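Local coordinates for protein cell division GTPase FtsZ, diverged (PDB 3V3T) that belongs to the tubulin/FtsZ family of cytoskeletal proteins, being a diverged, TubZ-like relative of the bacterial cell division protein FtsZ, at residues Lys6-Ile12 and Cys89-Val95; Gly156-Tyr162 and Leu207-Asn213; Cys245-Ser251 and Ile281-Ile287. The protein carries 1 engineered substitution. One frame throughout, in Å; residues are numbered along the deposited sequence. Where two conformers were deposited one is given.

All three interactions are pairings of strands in one mixed sheet, and all are largely buried. Interaction 1 lies in the parallel, Rossmann-like part of the sheet that belongs to the GTPase-domain family, and its side chains are almost wholly apolar. Interaction 2 is parallel too, but takes in only the first residues of its strands, which cross more steeply there, with lysines, serines and an asparagine at the join to the C-terminal region. Interaction 3 is antiparallel and carries a beta bulge. Interactions 1 and 2 touch where Ile7 packs on Leu207; interactions 2 and 3 meet along the neighbouring strands 211-217 and 281-287. Interactions 1 and 3 do not touch, their centres being about 20 Å apart.

Interaction 1: Lys6-Ile12 and Cys89-Val95; sequences KIVFAPI and CDIVIFV
Strands 7-11 and 91-95 run parallel as neighbours in the sheet, their axes 4.4 Å apart at closest approach and crossing at -23°, with Ile7 beside Ile91, Phe9 beside Ile93 and Pro11 beside Val95. Lys6, not yet extended (phi/psi -89/1), starts the pairing: its O accepts Ile91 N at 3.2 Å and, weakly, Asp90 N at 3.2 Å. Ile7 (m, t) lays CG1 4.0 Å from Ile91 CB and CG2 4.1 Å from Ile93 CD1. Val8 (p) makes both backbone bonds, Val8 N to Ile91 O at 2.9 Å and Ile93 N to Val8 O at 3.0 Å, while its CG1 rests 3.8 Å from both Cys89 CB and Val92 CG2. The ring of Phe9 (chi1 m), on the face shared by Ile7 and Pro11, brings CD1 to 3.8 Å from Ile93 CB and from Val95 CG2; helix 14-26 packs on this face. Ala10 N bonds Ile93 O at 2.8 Å, Ala10 O receives Val95 N at 3.3 Å, and Ala10 CB lies 3.6 Å from Phe94 CD1. Pro11, without an NH, sets CB 4.3 Å from Val95 CB. Finally Ile12 N reaches Val95 O at 3.0 Å, and Ile12 CD1 meets Phe94 CD1 at 3.9 Å. Such parallel pairing characterises the Rossmann-like tubulin/FtsZ GTPase domain. Backbone bonds set the register, and apolar side chains fill both faces, as suits a central sheet covered by helices.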
loop_
_atom_site.group_PDB
_atom_site.type_symbol
_atom_site.label_atom_id
_atom_site.label_comp_id
_atom_site.label_asym_id
_atom_site.label_seq_id
_atom_site.Cartn_x
_atom_site.Cartn_y
_atom_site.Cartn_z
ATOM N N LYS A 6 -16.269 2.487 -0.057
ATOM C CA LYS A 6 -15.868 3.606 -0.911
ATOM C C LYS A 6 -14.487 3.372 -1.522
ATOM O O LYS A 6 -13.970 4.207 -2.252
ATOM C CB LYS A 6 -15.883 4.922 -0.128
ATOM C CG LYS A 6 -17.276 5.462 0.189
ATOM C CD LYS A 6 -17.715 5.076 1.598
ATOM C CE LYS A 6 -19.035 5.752 1.993
ATOM N NZ LYS A 6 -19.428 5.478 3.417
ATOM N N ILE A 7 -13.897 2.226 -1.213
ATOM C CA ILE A 7 -12.603 1.873 -1.744
ATOM C C ILE A 7 -12.762 0.799 -2.789
ATOM O O ILE A 7 -13.523 -0.159 -2.594
ATOM C CB ILE A 7 -11.676 1.324 -0.653
ATOM C CG1 ILE A 7 -11.238 2.449 0.283
ATOM C CG2 ILE A 7 -10.445 0.677 -1.282
ATOM C CD1 ILE A 7 -10.619 1.956 1.571
ATOM N N VAL A 8 -12.050 0.955 -3.900
ATOM C CA VAL A 8 -11.905 -0.141 -4.856
ATOM C C VAL A 8 -10.436 -0.394 -5.080
ATOM O O VAL A 8 -9.673 0.539 -5.335
ATOM C CB VAL A 8 -12.576 0.145 -6.213
ATOM C CG1 VAL A 8 -12.108 1.476 -6.772
ATOM C CG2 VAL A 8 -12.270 -0.979 -7.195
ATOM N N PHE A 9 -10.036 -1.655 -4.957
ATOM C CA PHE A 9 -8.667 -2.061 -5.237
ATOM C C PHE A 9 -8.534 -2.525 -6.681
ATOM O O PHE A 9 -9.403 -3.227 -7.218
ATOM C CB PHE A 9 -8.235 -3.199 -4.305
ATOM C CG PHE A 9 -8.002 -2.764 -2.887
ATOM C CD1 PHE A 9 -6.804 -2.174 -2.518
ATOM C CD2 PHE A 9 -8.976 -2.942 -1.927
ATOM C CE1 PHE A 9 -6.585 -1.761 -1.229
ATOM C CE2 PHE A 9 -8.756 -2.539 -0.623
ATOM C CZ PHE A 9 -7.560 -1.947 -0.277
ATOM N N ALA A 10 -7.432 -2.143 -7.300
ATOM C CA ALA A 10 -7.099 -2.659 -8.608
ATOM C C ALA A 10 -5.744 -3.336 -8.544
ATOM O O ALA A 10 -4.731 -2.755 -8.935
ATOM C CB ALA A 10 -7.094 -1.543 -9.630
ATOM N N PRO A 11 -5.714 -4.569 -8.025
ATOM C CA PRO A 11 -4.470 -5.342 -8.067
ATOM C C PRO A 11 -4.143 -5.667 -9.517
ATOM O O PRO A 11 -5.049 -5.942 -10.313
ATOM C CB PRO A 11 -4.811 -6.610 -7.291
ATOM C CG PRO A 11 -6.296 -6.731 -7.412
ATOM C CD PRO A 11 -6.846 -5.341 -7.486
ATOM N N ILE A 12 -2.860 -5.606 -9.856
ATOM C CA ILE A 12 -2.410 -5.856 -11.213
ATOM C C ILE A 12 -1.254 -6.838 -11.159
ATOM O O ILE A 12 -0.202 -6.546 -10.574
ATOM C CB ILE A 12 -1.961 -4.544 -11.910
ATOM C CG1 ILE A 12 -3.169 -3.619 -12.115
ATOM C CG2 ILE A 12 -1.250 -4.844 -13.239
ATOM C CD1 ILE A 12 -2.852 -2.336 -12.800
ATOM N N CYS A 89 -17.094 4.705 -6.065
ATOM C CA CYS A 89 -15.919 4.652 -5.193
ATOM C C CYS A 89 -15.021 5.870 -5.387
ATOM O O CYS A 89 -14.606 6.178 -6.510
ATOM C CB CYS A 89 -15.108 3.365 -5.421
ATOM S SG CYS A 89 -15.970 1.826 -4.972
ATOM N N ASP A 90 -14.720 6.554 -4.287
ATOM C CA ASP A 90 -13.942 7.785 -4.339
ATOM C C ASP A 90 -12.444 7.536 -4.194
ATOM O O ASP A 90 -11.633 8.423 -4.471
ATOM C CB ASP A 90 -14.416 8.767 -3.267
ATOM C CG ASP A 90 -15.765 9.371 -3.594
ATOM O OD1 ASP A 90 -15.871 10.060 -4.634
ATOM O OD2 ASP A 90 -16.714 9.162 -2.809
ATOM N N ILE A 91 -12.091 6.327 -3.764
ATOM C CA ILE A 91 -10.706 5.953 -3.561
ATOM C C ILE A 91 -10.379 4.729 -4.399
ATOM O O ILE A 91 -11.058 3.703 -4.300
ATOM C CB ILE A 91 -10.413 5.626 -2.076
ATOM C CG1 ILE A 91 -10.636 6.852 -1.186
ATOM C CG2 ILE A 91 -8.990 5.155 -1.914
ATOM C CD1 ILE A 91 -12.038 6.989 -0.665
ATOM N N VAL A 92 -9.341 4.841 -5.222
ATOM C CA VAL A 92 -8.912 3.761 -6.087
ATOM C C VAL A 92 -7.459 3.422 -5.728
ATOM O O VAL A 92 -6.572 4.282 -5.757
ATOM C CB VAL A 92 -9.023 4.169 -7.578
ATOM C CG1 VAL A 92 -8.652 3.029 -8.478
ATOM C CG2 VAL A 92 -10.432 4.635 -7.903
ATOM N N ILE A 93 -7.214 2.175 -5.357
ATOM C CA ILE A 93 -5.886 1.801 -4.907
ATOM C C ILE A 93 -5.342 0.674 -5.748
ATOM O O ILE A 93 -5.869 -0.439 -5.739
ATOM C CB ILE A 93 -5.875 1.430 -3.404
ATOM C CG1 ILE A 93 -6.479 2.574 -2.568
ATOM C CG2 ILE A 93 -4.436 1.115 -2.927
ATOM C CD1 ILE A 93 -6.677 2.211 -1.050
ATOM N N PHE A 94 -4.304 0.980 -6.513
ATOM C CA PHE A 94 -3.660 -0.028 -7.328
ATOM C C PHE A 94 -2.674 -0.757 -6.427
ATOM O O PHE A 94 -2.099 -0.175 -5.502
ATOM C CB PHE A 94 -2.923 0.626 -8.501
ATOM C CG PHE A 94 -3.831 1.283 -9.482
ATOM C CD1 PHE A 94 -4.307 0.579 -10.578
ATOM C CD2 PHE A 94 -4.235 2.601 -9.300
ATOM C CE1 PHE A 94 -5.171 1.181 -11.482
ATOM C CE2 PHE A 94 -5.080 3.210 -10.203
ATOM C CZ PHE A 94 -5.558 2.491 -11.296
ATOM N N VAL A 95 -2.477 -2.032 -6.707
ATOM C CA VAL A 95 -1.625 -2.863 -5.882
ATOM C C VAL A 95 -0.751 -3.717 -6.776
ATOM O O VAL A 95 -1.254 -4.407 -7.666
ATOM C CB VAL A 95 -2.475 -3.780 -5.007
ATOM C CG1 VAL A 95 -1.597 -4.516 -4.031
ATOM C CG2 VAL A 95 -3.543 -2.964 -4.257
#

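Interaction 2: Gly156-Tyr162 and Leu207-Asn213; sequences GKDISIY and LTMKKSN
Residues 160-162 and 211-213 form the beginning of a parallel strand pair, the axes approaching to 4.4 Å and crossing at -42°. Ser160 pairs with Lys211 and Ile161 with Ser212. Lys211 N donates to Ile159 O at 2.7 Å, Ile161 N to Lys211 O at 2.7 Å and Asn213 N to Ile161 O at 2.9 Å. Lys211 enters the strand with phi/psi 77/-151, and Gly156 also has positive phi (91/2), where a CB would crowd Ile161 CD1. Before the strand, Lys210 CB lies 3.2 Å from Lys157 O. Ser160 (chi1 p) puts CB 3.1 Å from Met209 O, its OG bonding His122 on strand 122-129. Ile161 (m, t) brings CG2 to 3.8 Å from Ser212 OG, which bonds Gln290. Although the CA-to-CB bond of Tyr162 points away, its ring swings back: Asn213 CB lies over one face, and Tyr162 OH sits 3.6 Å from Leu207 CD2, in helix 200-208. The arrangement extends the parallel sheet of the GTPase-domain family by one strand, 211-217, whose other neighbour, 281-287, is antiparallel. It thus joins the Rossmann-like and C-terminal parts of a tubulin/FtsZ-type fold.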
loop_
_atom_site.group_PDB
_atom_site.type_symbol
_atom_site.label_atom_id
_atom_site.label_comp_id
_atom_site.label_asym_id
_atom_site.label_seq_id
_atom_site.Cartn_x
_atom_site.Cartn_y
_atom_site.Cartn_z
ATOM N N GLY A 156 5.297 11.434 -6.033
ATOM C CA GLY A 156 4.490 10.847 -4.980
ATOM C C GLY A 156 3.582 11.827 -4.271
ATOM O O GLY A 156 2.889 11.439 -3.334
ATOM N N LYS A 157 3.582 13.090 -4.707
ATOM C CA LYS A 157 2.703 14.100 -4.120
ATOM C C LYS A 157 1.231 14.002 -4.551
ATOM O O LYS A 157 0.366 14.551 -3.875
ATOM C CB LYS A 157 3.211 15.518 -4.413
ATOM C CG LYS A 157 4.604 15.836 -3.879
ATOM C CD LYS A 157 4.997 17.274 -4.231
ATOM C CE LYS A 157 6.509 17.486 -4.159
ATOM N NZ LYS A 157 7.079 17.046 -2.852
ATOM N N ASP A 158 0.936 13.324 -5.659
ATOM C CA ASP A 158 -0.445 13.277 -6.159
ATOM C C ASP A 158 -1.230 12.034 -5.709
ATOM O O ASP A 158 -2.431 11.898 -5.987
ATOM C CB ASP A 158 -0.477 13.355 -7.692
ATOM C CG ASP A 158 0.084 14.662 -8.230
ATOM O OD1 ASP A 158 0.025 15.684 -7.508
ATOM O OD2 ASP A 158 0.584 14.659 -9.381
ATOM N N ILE A 159 -0.553 11.121 -5.027
ATOM C CA ILE A 159 -1.174 9.867 -4.634
ATOM C C ILE A 159 -0.730 9.496 -3.231
ATOM O O ILE A 159 0.233 10.045 -2.700
ATOM C CB ILE A 159 -0.764 8.708 -5.570
ATOM C CG1 ILE A 159 0.736 8.444 -5.471
ATOM C CG2 ILE A 159 -1.172 8.994 -7.035
ATOM C CD1 ILE A 159 1.143 7.053 -6.005
ATOM N N SER A 160 -1.428 8.552 -2.623
ATOM C CA SER A 160 -0.963 8.034 -1.351
ATOM C C SER A 160 -0.241 6.715 -1.643
ATOM O O SER A 160 -0.584 6.002 -2.578
ATOM C CB SER A 160 -2.123 7.889 -0.378
ATOM O OG SER A 160 -2.985 6.869 -0.798
ATOM N N ILE A 161 0.813 6.427 -0.897
ATOM C CA ILE A 161 1.680 5.300 -1.223
ATOM C C ILE A 161 1.820 4.405 0.012
ATOM O O ILE A 161 2.119 4.899 1.095
ATOM C CB ILE A 161 3.097 5.792 -1.644
ATOM C CG1 ILE A 161 3.049 6.520 -2.985
ATOM C CG2 ILE A 161 4.086 4.627 -1.718
ATOM C CD1 ILE A 161 4.367 7.203 -3.362
ATOM N N TYR A 162 1.579 3.104 -0.145
ATOM C CA TYR A 162 1.820 2.152 0.926
ATOM C C TYR A 162 2.934 1.258 0.412
ATOM O O TYR A 162 2.695 0.390 -0.415
ATOM C CB TYR A 162 0.572 1.308 1.227
ATOM C CG TYR A 162 -0.676 2.089 1.613
ATOM C CD1 TYR A 162 -1.105 2.136 2.935
ATOM C CD2 TYR A 162 -1.439 2.767 0.653
ATOM C CE1 TYR A 162 -2.238 2.833 3.300
ATOM C CE2 TYR A 162 -2.587 3.480 1.015
ATOM C CZ TYR A 162 -2.978 3.499 2.342
ATOM O OH TYR A 162 -4.095 4.181 2.744
ATOM N N LEU A 207 -6.918 8.449 4.778
ATOM C CA LEU A 207 -6.922 7.714 3.525
ATOM C C LEU A 207 -6.600 8.592 2.322
ATOM O O LEU A 207 -6.004 8.132 1.348
ATOM C CB LEU A 207 -8.305 7.118 3.291
ATOM C CG LEU A 207 -8.566 5.678 3.706
ATOM C CD1 LEU A 207 -10.044 5.344 3.452
ATOM C CD2 LEU A 207 -7.625 4.713 2.970
ATOM N N THR A 208 -7.013 9.852 2.376
ATOM C CA THR A 208 -6.847 10.717 1.219
ATOM C C THR A 208 -5.569 11.558 1.272
ATOM O O THR A 208 -5.280 12.304 0.336
ATOM C CB THR A 208 -8.108 11.596 0.967
ATOM O OG1 THR A 208 -8.368 12.445 2.093
ATOM C CG2 THR A 208 -9.319 10.717 0.721
ATOM N N MET A 209 -4.801 11.416 2.353
ATOM C CA MET A 209 -3.539 12.143 2.485
ATOM C C MET A 209 -2.508 11.576 1.518
ATOM O O MET A 209 -2.367 10.365 1.393
ATOM C CB MET A 209 -2.999 12.065 3.912
ATOM C CG MET A 209 -1.603 12.641 4.066
ATOM S SD MET A 209 -1.513 14.404 3.682
ATOM C CE MET A 209 -2.604 15.109 4.900
ATOM N N LYS A 210 -1.790 12.460 0.835
ATOM C CA LYS A 210 -0.874 12.043 -0.209
ATOM C C LYS A 210 0.506 11.739 0.354
ATOM O O LYS A 210 0.805 12.069 1.496
ATOM C CB LYS A 210 -0.761 13.115 -1.285
ATOM C CG LYS A 210 -2.093 13.643 -1.782
ATOM C CD LYS A 210 -2.949 12.537 -2.348
ATOM C CE LYS A 210 -4.217 13.135 -2.928
ATOM N NZ LYS A 210 -3.941 14.498 -3.484
ATOM N N LYS A 211 1.337 11.123 -0.481
ATOM C CA LYS A 211 2.645 10.636 -0.083
ATOM C C LYS A 211 2.482 9.355 0.707
ATOM O O LYS A 211 1.503 8.607 0.534
ATOM C CB LYS A 211 3.399 11.701 0.717
ATOM C CG LYS A 211 3.793 12.898 -0.159
ATOM C CD LYS A 211 3.701 14.223 0.587
ATOM C CE LYS A 211 4.949 14.538 1.378
ATOM N NZ LYS A 211 4.741 15.758 2.231
ATOM N N SER A 212 3.419 9.114 1.607
ATOM C CA SER A 212 3.553 7.793 2.171
ATOM C C SER A 212 2.836 7.599 3.486
ATOM O O SER A 212 2.878 8.431 4.384
ATOM C CB SER A 212 5.029 7.406 2.301
ATOM O OG SER A 212 5.329 6.415 1.352
ATOM N N ASN A 213 2.200 6.446 3.571
ATOM C CA ASN A 213 1.477 6.079 4.757
ATOM C C ASN A 213 2.138 4.841 5.398
ATOM O O ASN A 213 2.624 3.944 4.709
ATOM C CB ASN A 213 -0.010 5.873 4.406
ATOM C CG ASN A 213 -0.707 7.180 3.948
ATOM O OD1 ASN A 213 -0.061 8.217 3.701
ATOM N ND2 ASN A 213 -2.035 7.122 3.825
#

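Interaction 3: Cys245-Ser251 and Ile281-Ile287; sequences CEFMGIS and IVVATGI
A classic beta bulge opens this contact: Glu246 and Phe247 both face Thr285, whose O accepts Glu246 N at 2.7 Å and, weakly, Phe247 N at 3.4 Å. Beyond it, strands 247-251 and 281-285 pair antiparallel (173° between their directions, axes 4.6 Å apart) in the sheet region assigned to the TubZ C-terminal domain. Gly249 and Val283 form a hydrogen-bonded pair, with Gly249 N to Val283 O at 2.7 Å and Val283 N to Gly249 O at 2.8 Å. So do Ser251 and Ile281, with Ser251 N to Ile281 O at 3.0 Å and Ile281 N to Ser251 O at 2.8 Å. Met248 (t, t, m) sets CG 3.9 Å from Val282 CG1 on the face covered by helix 258-265. At Gly286 (82/18) the chain turns a corner; a CB here would clash with Glu246 CB. Thr285, with chi1 p, donates OG1 to Phe247 O at 2.8 Å, and the same Phe247 O also takes Thr285 N at 3.0 Å.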
loop_
_atom_site.group_PDB
_atom_site.type_symbol
_atom_site.label_atom_id
_atom_site.label_comp_id
_atom_site.label_asym_id
_atom_site.label_seq_id
_atom_site.Cartn_x
_atom_site.Cartn_y
_atom_site.Cartn_z
ATOM N N CYS A 245 5.417 13.675 9.712
ATOM C CA CYS A 245 4.328 13.243 8.858
ATOM C C CYS A 245 3.279 14.337 8.830
ATOM O O CYS A 245 3.440 15.381 9.451
ATOM C CB CYS A 245 3.730 11.913 9.322
ATOM S SG CYS A 245 3.085 11.937 10.977
ATOM N N GLU A 246 2.198 14.097 8.108
ATOM C CA GLU A 246 1.182 15.122 7.935
ATOM C C GLU A 246 0.039 14.911 8.934
ATOM O O GLU A 246 -0.126 15.691 9.865
ATOM C CB GLU A 246 0.694 15.110 6.478
ATOM C CG GLU A 246 0.661 16.478 5.806
ATOM C CD GLU A 246 1.983 17.227 5.881
ATOM O OE1 GLU A 246 3.050 16.588 5.842
ATOM O OE2 GLU A 246 1.950 18.466 5.977
ATOM N N PHE A 247 -0.753 13.863 8.741
ATOM C CA PHE A 247 -1.797 13.519 9.702
ATOM C C PHE A 247 -1.442 12.194 10.366
ATOM O O PHE A 247 -0.987 11.266 9.701
ATOM C CB PHE A 247 -3.156 13.360 9.029
ATOM C CG PHE A 247 -3.677 14.607 8.386
ATOM C CD1 PHE A 247 -3.157 15.846 8.707
ATOM C CD2 PHE A 247 -4.709 14.537 7.464
ATOM C CE1 PHE A 247 -3.652 16.996 8.121
ATOM C CE2 PHE A 247 -5.207 15.681 6.876
ATOM C CZ PHE A 247 -4.680 16.914 7.205
ATOM N N MET A 248 -1.646 12.122 11.679
ATOM C CA MET A 248 -1.427 10.894 12.418
ATOM C C MET A 248 -2.714 10.433 13.084
ATOM O O MET A 248 -3.452 11.237 13.641
ATOM C CB MET A 248 -0.335 11.100 13.460
ATOM C CG MET A 248 -0.033 9.880 14.282
ATOM S SD MET A 248 1.317 10.188 15.455
ATOM C CE MET A 248 2.706 10.287 14.351
ATOM N N GLY A 249 -3.005 9.140 12.981
ATOM C CA GLY A 249 -4.155 8.569 13.654
ATOM C C GLY A 249 -3.713 7.634 14.760
ATOM O O GLY A 249 -2.833 6.792 14.557
ATOM N N ILE A 250 -4.310 7.784 15.937
ATOM C CA ILE A 250 -3.919 6.993 17.093
ATOM C C ILE A 250 -5.144 6.380 17.752
ATOM O O ILE A 250 -6.016 7.096 18.229
ATOM C CB ILE A 250 -3.177 7.866 18.130
ATOM C CG1 ILE A 250 -1.874 8.406 17.539
ATOM C CG2 ILE A 250 -2.888 7.082 19.411
ATOM C CD1 ILE A 250 -1.233 9.474 18.389
ATOM N N SER A 251 -5.212 5.052 17.774
ATOM C CA SER A 251 -6.270 4.364 18.512
ATOM C C SER A 251 -5.679 3.306 19.449
ATOM O O SER A 251 -5.033 2.354 19.000
ATOM C CB SER A 251 -7.288 3.739 17.563
ATOM O OG SER A 251 -8.297 3.052 18.286
ATOM N N ILE A 281 -2.872 1.033 17.715
ATOM C CA ILE A 281 -2.509 1.262 16.338
ATOM C C ILE A 281 -2.214 2.731 16.064
ATOM O O ILE A 281 -2.929 3.622 16.521
ATOM C CB ILE A 281 -3.587 0.682 15.389
ATOM C CG1 ILE A 281 -3.307 1.063 13.932
ATOM C CG2 ILE A 281 -4.956 1.132 15.800
ATOM C CD1 ILE A 281 -4.200 0.323 12.935
ATOM N N VAL A 282 -1.120 2.964 15.348
ATOM C CA VAL A 282 -0.760 4.284 14.871
ATOM C C VAL A 282 -0.734 4.271 13.348
ATOM O O VAL A 282 -0.109 3.409 12.722
ATOM C CB VAL A 282 0.650 4.699 15.356
ATOM C CG1 VAL A 282 0.985 6.120 14.885
ATOM C CG2 VAL A 282 0.765 4.571 16.871
ATOM N N VAL A 283 -1.410 5.241 12.748
ATOM C CA VAL A 283 -1.334 5.435 11.319
ATOM C C VAL A 283 -0.687 6.776 11.050
ATOM O O VAL A 283 -1.203 7.809 11.478
ATOM C CB VAL A 283 -2.735 5.433 10.695
ATOM C CG1 VAL A 283 -2.637 5.587 9.174
ATOM C CG2 VAL A 283 -3.462 4.151 11.067
ATOM N N ALA A 284 0.449 6.755 10.356
ATOM C CA ALA A 284 1.167 7.970 10.002
ATOM C C ALA A 284 1.080 8.195 8.494
ATOM O O ALA A 284 1.455 7.322 7.718
ATOM C CB ALA A 284 2.621 7.874 10.447
ATOM N N THR A 285 0.578 9.358 8.084
ATOM C CA THR A 285 0.362 9.629 6.665
ATOM C C THR A 285 1.097 10.891 6.235
ATOM O O THR A 285 1.366 11.761 7.044
ATOM C CB THR A 285 -1.146 9.814 6.363
ATOM O OG1 THR A 285 -1.620 10.995 7.021
ATOM C CG2 THR A 285 -1.946 8.614 6.869
ATOM N N GLY A 286 1.416 10.995 4.955
ATOM C CA GLY A 286 2.104 12.165 4.444
ATOM C C GLY A 286 3.604 12.118 4.675
ATOM O O GLY A 286 4.274 13.141 4.620
ATOM N N ILE A 287 4.134 10.929 4.940
ATOM C CA ILE A 287 5.568 10.764 5.125
ATOM C C ILE A 287 6.278 10.907 3.791
ATOM O O ILE A 287 5.810 10.387 2.771
ATOM C CB ILE A 287 5.885 9.363 5.702
ATOM C CG1 ILE A 287 5.353 9.235 7.126
ATOM C CG2 ILE A 287 7.377 9.091 5.679
ATOM C CD1 ILE A 287 5.362 7.797 7.666
#